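Local coordinates for hypothetical membrane protein (Corynebacterium glutamicum, PDB 6JS9) that binds heme through its N-terminal domain and probably passes it on as part of the heme uptake machinery of corynebacteria, at residues 23-27 / 28-32; 153-157 / 158-162. All blocks are in the same frame, centred on the assembly; numbering follows the deposited sequence.

Contact 1 (23-27 / 28-32). With HEM (protoporphyrin IX containing Fe), chain C.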
loop_
_atom_site.group_PDB
_atom_site.type_symbol
_atom_site.label_atom_id
_atom_site.label_comp_id
_atom_site.label_asym_id
_atom_site.label_seq_id
_atom_site.Cartn_x
_atom_site.Cartn_y
_atom_site.Cartn_z
ATOM N N ASN A 23 -7.213 -12.680 -2.418
ATOM C CA ASN A 23 -7.884 -13.956 -2.622
ATOM C C ASN A 23 -7.007 -15.104 -2.146
ATOM O O ASN A 23 -7.488 -16.030 -1.484
ATOM C CB ASN A 23 -8.227 -14.146 -4.099
ATOM C CG ASN A 23 -9.409 -13.302 -4.554
ATOM O OD1 ASN A 23 -10.197 -12.804 -3.747
ATOM N ND2 ASN A 23 -9.547 -13.162 -5.864
ATOM N N TYR A 24 -5.721 -15.058 -2.499
ATOM C CA TYR A 24 -4.755 -16.032 -2.012
ATOM C C TYR A 24 -4.830 -16.163 -0.491
ATOM O O TYR A 24 -4.917 -17.278 0.042
ATOM C CB TYR A 24 -3.358 -15.617 -2.486
ATOM C CG TYR A 24 -2.226 -16.264 -1.737
ATOM C CD1 TYR A 24 -1.948 -17.624 -1.884
ATOM C CD2 TYR A 24 -1.428 -15.516 -0.886
ATOM C CE1 TYR A 24 -0.911 -18.206 -1.194
ATOM C CE2 TYR A 24 -0.384 -16.086 -0.199
ATOM C CZ TYR A 24 -0.132 -17.438 -0.350
ATOM O OH TYR A 24 0.903 -18.014 0.350
ATOM N N ILE A 25 -4.873 -15.023 0.215
ATOM C CA ILE A 25 -4.911 -15.007 1.679
ATOM C C ILE A 25 -6.245 -15.535 2.197
ATOM O O ILE A 25 -6.290 -16.341 3.135
ATOM C CB ILE A 25 -4.647 -13.579 2.209
ATOM C CG1 ILE A 25 -3.174 -13.176 2.057
ATOM C CG2 ILE A 25 -5.161 -13.409 3.671
ATOM C CD1 ILE A 25 -2.186 -14.139 2.680
ATOM N N GLN A 26 -7.357 -15.078 1.611
ATOM C CA GLN A 26 -8.662 -15.291 2.230
ATOM C C GLN A 26 -9.330 -16.588 1.786
ATOM O O GLN A 26 -9.969 -17.258 2.603
ATOM C CB GLN A 26 -9.581 -14.095 1.947
ATOM C CG GLN A 26 -9.106 -12.818 2.648
ATOM C CD GLN A 26 -9.976 -11.597 2.365
ATOM O OE1 GLN A 26 -10.231 -11.249 1.206
ATOM N NE2 GLN A 26 -10.434 -10.941 3.431
ATOM N N THR A 27 -9.197 -16.969 0.516
ATOM C CA THR A 27 -9.834 -18.179 0.016
ATOM C C THR A 27 -8.866 -19.196 -0.578
ATOM O O THR A 27 -9.285 -20.325 -0.854
ATOM C CB THR A 27 -10.896 -17.837 -1.046
ATOM O OG1 THR A 27 -10.275 -17.157 -2.148
ATOM C CG2 THR A 27 -11.991 -16.964 -0.462
ATOM N N GLY A 28 -7.595 -18.852 -0.770
ATOM C CA GLY A 28 -6.632 -19.754 -1.365
ATOM C C GLY A 28 -5.813 -20.515 -0.339
ATOM O O GLY A 28 -6.209 -20.679 0.819
ATOM N N VAL A 29 -4.620 -20.941 -0.762
ATOM C CA VAL A 29 -3.839 -21.893 0.025
ATOM C C VAL A 29 -3.305 -21.291 1.332
ATOM O O VAL A 29 -3.012 -22.036 2.273
ATOM C CB VAL A 29 -2.721 -22.484 -0.870
ATOM C CG1 VAL A 29 -1.635 -21.471 -1.177
ATOM C CG2 VAL A 29 -2.144 -23.770 -0.269
ATOM N N ALA A 30 -3.216 -19.960 1.444
ATOM C CA ALA A 30 -2.734 -19.345 2.684
ATOM C C ALA A 30 -3.705 -19.558 3.842
ATOM O O ALA A 30 -3.269 -19.682 4.994
ATOM C CB ALA A 30 -2.496 -17.846 2.483
ATOM N N LYS A 31 -5.009 -19.599 3.558
ATOM C CA LYS A 31 -6.045 -19.848 4.562
ATOM C C LYS A 31 -5.835 -18.980 5.804
ATOM O O LYS A 31 -5.703 -19.472 6.925
ATOM C CB LYS A 31 -6.095 -21.338 4.929
ATOM C CG LYS A 31 -6.771 -22.190 3.871
ATOM C CD LYS A 31 -8.086 -21.537 3.451
ATOM C CE LYS A 31 -8.569 -22.022 2.094
ATOM N NZ LYS A 31 -8.654 -23.486 2.057
ATOM N N GLY A 32 -5.798 -17.664 5.588
ATOM C CA GLY A 32 -5.552 -16.726 6.670
ATOM C C GLY A 32 -6.606 -15.631 6.730
ATOM O O GLY A 32 -7.794 -15.859 6.485
HETATM C CHA HEM C . 1.540 -17.725 -3.845
HETATM C CHB HEM C . 3.787 -14.800 -0.682
HETATM C CHC HEM C . 4.715 -18.540 2.294
HETATM C CHD HEM C . 2.876 -21.517 -1.077
HETATM C C1A HEM C . 2.044 -16.589 -3.238
HETATM C C2A HEM C . 1.921 -15.228 -3.719
HETATM C C3A HEM C . 2.531 -14.409 -2.856
HETATM C C4A HEM C . 3.070 -15.231 -1.782
HETATM C CMA HEM C . 2.634 -12.865 -3.006
HETATM C CAA HEM C . 1.186 -14.828 -5.005
HETATM C CBA HEM C . -0.321 -14.927 -4.772
HETATM C CGA HEM C . -1.026 -14.414 -5.996
HETATM O O1A HEM C . -1.232 -13.171 -6.095
HETATM O O2A HEM C . -1.365 -15.260 -6.868
HETATM C C1B HEM C . 4.238 -15.556 0.381
HETATM C C2B HEM C . 4.991 -15.032 1.512
HETATM C C3B HEM C . 5.255 -16.061 2.347
HETATM C C4B HEM C . 4.665 -17.265 1.765
HETATM C CMB HEM C . 5.373 -13.528 1.646
HETATM C CAB HEM C . 6.008 -16.105 3.709
HETATM C CBB HEM C . 6.561 -15.045 4.315
HETATM C C1C HEM C . 4.315 -19.695 1.641
HETATM C C2C HEM C . 4.400 -21.046 2.156
HETATM C C3C HEM C . 3.891 -21.874 1.224
HETATM C C4C HEM C . 3.455 -21.065 0.095
HETATM C CMC HEM C . 4.996 -21.370 3.540
HETATM C CAC HEM C . 3.745 -23.419 1.261
HETATM C CBC HEM C . 4.166 -24.181 2.268
HETATM C C1D HEM C . 2.335 -20.766 -2.111
HETATM C C2D HEM C . 1.620 -21.275 -3.277
HETATM C C3D HEM C . 1.255 -20.225 -4.040
HETATM C C4D HEM C . 1.721 -19.018 -3.390
HETATM C CMD HEM C . 1.322 -22.763 -3.584
HETATM C CAD HEM C . 0.455 -20.242 -5.367
HETATM C CBD HEM C . -1.018 -20.181 -4.946
HETATM C CGD HEM C . -1.959 -20.160 -6.129
HETATM O O1D HEM C . -3.153 -20.478 -5.914
HETATM O O2D HEM C . -1.541 -19.839 -7.276
HETATM N NA HEM C . 2.744 -16.544 -2.053
HETATM N NB HEM C . 4.067 -16.920 0.574
HETATM N NC HEM C . 3.719 -19.750 0.399
HETATM N ND HEM C . 2.364 -19.384 -2.227
HETATM FE FE HEM C . 2.946 -18.113 -0.685
#
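Tyr24 and Ala30 meet in a local contact where helix 19-26 ends and the chain turns back toward strand 33-37, at the heme site of this beta-rich HtaA domain. Tyr24 is the axial ligand: its OH lies 2.3 Å from the heme iron and is hydrogen-bonded to His77 of strand 63-79. With CG anti to the backbone N (chi1 162°), the phenol extends to the heme iron and is held between unlike neighbours. The porphyrin, around C1A, covers one face toward the rim of the ring. Over the opposite face the methyl of Ala30 makes a CH-pi contact, CB standing 3.9 Å from the centroid of the Tyr24 ring and 18° off its normal. Val29 comes in at the edge, its CG1 3.3 Å from Tyr24 CE1, and the same methyl packs against the porphyrin, 3.9 Å from HEM C2D. Together these contacts probably limit how far the phenol can tilt beside the metal. The Ala30 methyl also touches Ile25 CD1 at 3.7 Å, joining the turn to the apolar side of the helix, where Leu85 meets both Tyr24 and Ile25.

The backbone fixes where the two small side chains sit. Asn23 O is gripped by three donors, Thr27 N, Thr27 OG1 and Gly28 N, the last at 2.9 Å, as the helix gives way to the type I turn Gly28 to Lys31. Ala30 N adds a weak bond to Tyr24 O, while the backbone of Ala30 is also hydrogen-bonded to His77, so ligand, turn and second-shell histidine are interlinked. Past the turn, Gly32 N donates to Ile25 O at 2.8 Å with an N-H...O angle of 168°.

Contact 2 (153-157 / 158-162); sequences TDLTA and AGAQA
Leu155 lays its forked end against the first turn of helix 157-162, while Thr156 caps that turn in a local strand-to-helix junction. The two leucine methyls divide the work: CD1 lies 3.6 Å from Gly159 C, and CD2 sits 3.7 Å from the methyl CB of Ala160. Extension of CG anti to the backbone N (chi1 178°) carries both branches from the end of strand 146-155 over the helix backbone. Gly159 has no side chain on the face that Leu155 covers, and CD1 comes within 3.7 Å of its CA, a close fit of leucine methyl to bare main chain.

Thr156 is the N-cap. Its OG1, placed between the backbone N and carbonyl carbon at chi1 69°, accepts from Gly159 N at 3.0 Å with an N-H...O angle of 159°. The same hydroxyl is hydrogen-bonded to Val130 O, so one side chain ties the helix start to strand 129-136. Regular helical bonds follow at once: Ala160 N donates to Thr156 O at 2.9 Å, and Gln161 N to Ala157 O at 3.1 Å.

Farther out, backbone bonds hold the strand end in place, Thr156 pairing with Leu131 and Leu155 with Gly170 and Glu171. Leu155 also touches Tyr167, a heme-binding residue, making it a second-shell neighbour of the heme pocket. Since the hydroxyl bridges a carbonyl of the sheet and an amide of the first helical turn, the capping bond satisfies a first-turn N-H that has no helical carbonyl before it, and probably helps hold the helix start against strand 129-136.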
loop_
_atom_site.group_PDB
_atom_site.type_symbol
_atom_site.label_atom_id
_atom_site.label_comp_id
_atom_site.label_asym_id
_atom_site.label_seq_id
_atom_site.Cartn_x
_atom_site.Cartn_y
_atom_site.Cartn_z
ATOM N N THR A 153 -0.700 0.654 -11.503
ATOM C CA THR A 153 0.401 0.449 -10.571
ATOM C C THR A 153 1.277 -0.715 -11.006
ATOM O O THR A 153 0.772 -1.739 -11.473
ATOM C CB THR A 153 -0.100 0.160 -9.156
ATOM O OG1 THR A 153 -0.754 -1.116 -9.144
ATOM C CG2 THR A 153 -1.079 1.226 -8.699
ATOM N N ASP A 154 2.589 -0.542 -10.814
ATOM C CA ASP A 154 3.617 -1.548 -11.062
ATOM C C ASP A 154 4.379 -1.819 -9.774
ATOM O O ASP A 154 4.822 -0.880 -9.102
ATOM C CB ASP A 154 4.624 -1.088 -12.124
ATOM C CG ASP A 154 4.039 -1.060 -13.510
ATOM O OD1 ASP A 154 2.956 -1.652 -13.713
ATOM O OD2 ASP A 154 4.667 -0.439 -14.398
ATOM N N LEU A 155 4.579 -3.099 -9.473
ATOM C CA LEU A 155 5.362 -3.519 -8.317
ATOM C C LEU A 155 6.855 -3.298 -8.544
ATOM O O LEU A 155 7.388 -3.565 -9.626
ATOM C CB LEU A 155 5.092 -5.004 -8.034
ATOM C CG LEU A 155 5.832 -5.679 -6.884
ATOM C CD1 LEU A 155 5.329 -5.130 -5.560
ATOM C CD2 LEU A 155 5.660 -7.168 -6.956
ATOM N N THR A 156 7.541 -2.823 -7.508
ATOM C CA THR A 156 8.974 -2.586 -7.595
ATOM C C THR A 156 9.752 -3.860 -7.298
ATOM O O THR A 156 9.221 -4.845 -6.776
ATOM C CB THR A 156 9.426 -1.509 -6.616
ATOM O OG1 THR A 156 9.296 -2.024 -5.284
ATOM C CG2 THR A 156 8.592 -0.213 -6.787
ATOM N N ALA A 157 11.046 -3.813 -7.618
ATOM C CA ALA A 157 11.933 -4.927 -7.300
ATOM C C ALA A 157 11.896 -5.239 -5.809
ATOM O O ALA A 157 11.777 -6.403 -5.405
ATOM C CB ALA A 157 13.358 -4.601 -7.757
ATOM N N ALA A 158 11.973 -4.201 -4.971
ATOM C CA ALA A 158 11.994 -4.418 -3.528
ATOM C C ALA A 158 10.652 -4.938 -3.027
ATOM O O ALA A 158 10.607 -5.754 -2.097
ATOM C CB ALA A 158 12.391 -3.124 -2.810
ATOM N N GLY A 159 9.546 -4.468 -3.616
ATOM C CA GLY A 159 8.237 -4.983 -3.236
ATOM C C GLY A 159 8.082 -6.453 -3.575
ATOM O O GLY A 159 7.531 -7.232 -2.789
ATOM N N ALA A 160 8.571 -6.855 -4.750
ATOM C CA ALA A 160 8.517 -8.259 -5.124
ATOM C C ALA A 160 9.290 -9.109 -4.130
ATOM O O ALA A 160 8.837 -10.191 -3.740
ATOM C CB ALA A 160 9.070 -8.444 -6.535
ATOM N N GLN A 161 10.462 -8.625 -3.712
ATOM C CA GLN A 161 11.273 -9.335 -2.732
ATOM C C GLN A 161 10.573 -9.390 -1.376
ATOM O O GLN A 161 10.589 -10.426 -0.699
ATOM C CB GLN A 161 12.635 -8.650 -2.622
ATOM C CG GLN A 161 13.753 -9.522 -2.131
ATOM C CD GLN A 161 13.682 -9.770 -0.641
ATOM O OE1 GLN A 161 13.149 -8.946 0.112
ATOM N NE2 GLN A 161 14.219 -10.910 -0.202
ATOM N N ALA A 162 9.949 -8.284 -0.969
ATOM C CA ALA A 162 9.237 -8.245 0.303
ATOM C C ALA A 162 8.055 -9.202 0.335
ATOM O O ALA A 162 7.618 -9.604 1.421
ATOM C CB ALA A 162 8.757 -6.821 0.585
#

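Contacts 1 and 2 relate to the heme pocket as first and second shell. Contact 1 touches the heme directly through Tyr24 and Val29, giving the iron its axial tyrosine, whereas residues 153-162 stand one layer back, the side chain of Leu155 being about 8 Å from the heme. Their centres are 20 Å apart and their nearest atoms about 10 Å, so neither touches the other. Tyr167 and the heme provide the connection: Tyr167 packs on Leu155 and hydrogen-bonds to the heme, and its side chain lies about 6 Å from that of Tyr24. Contact 1 spans the end of a helix, contact 2 the start of one, and both flank a predominantly antiparallel beta framework.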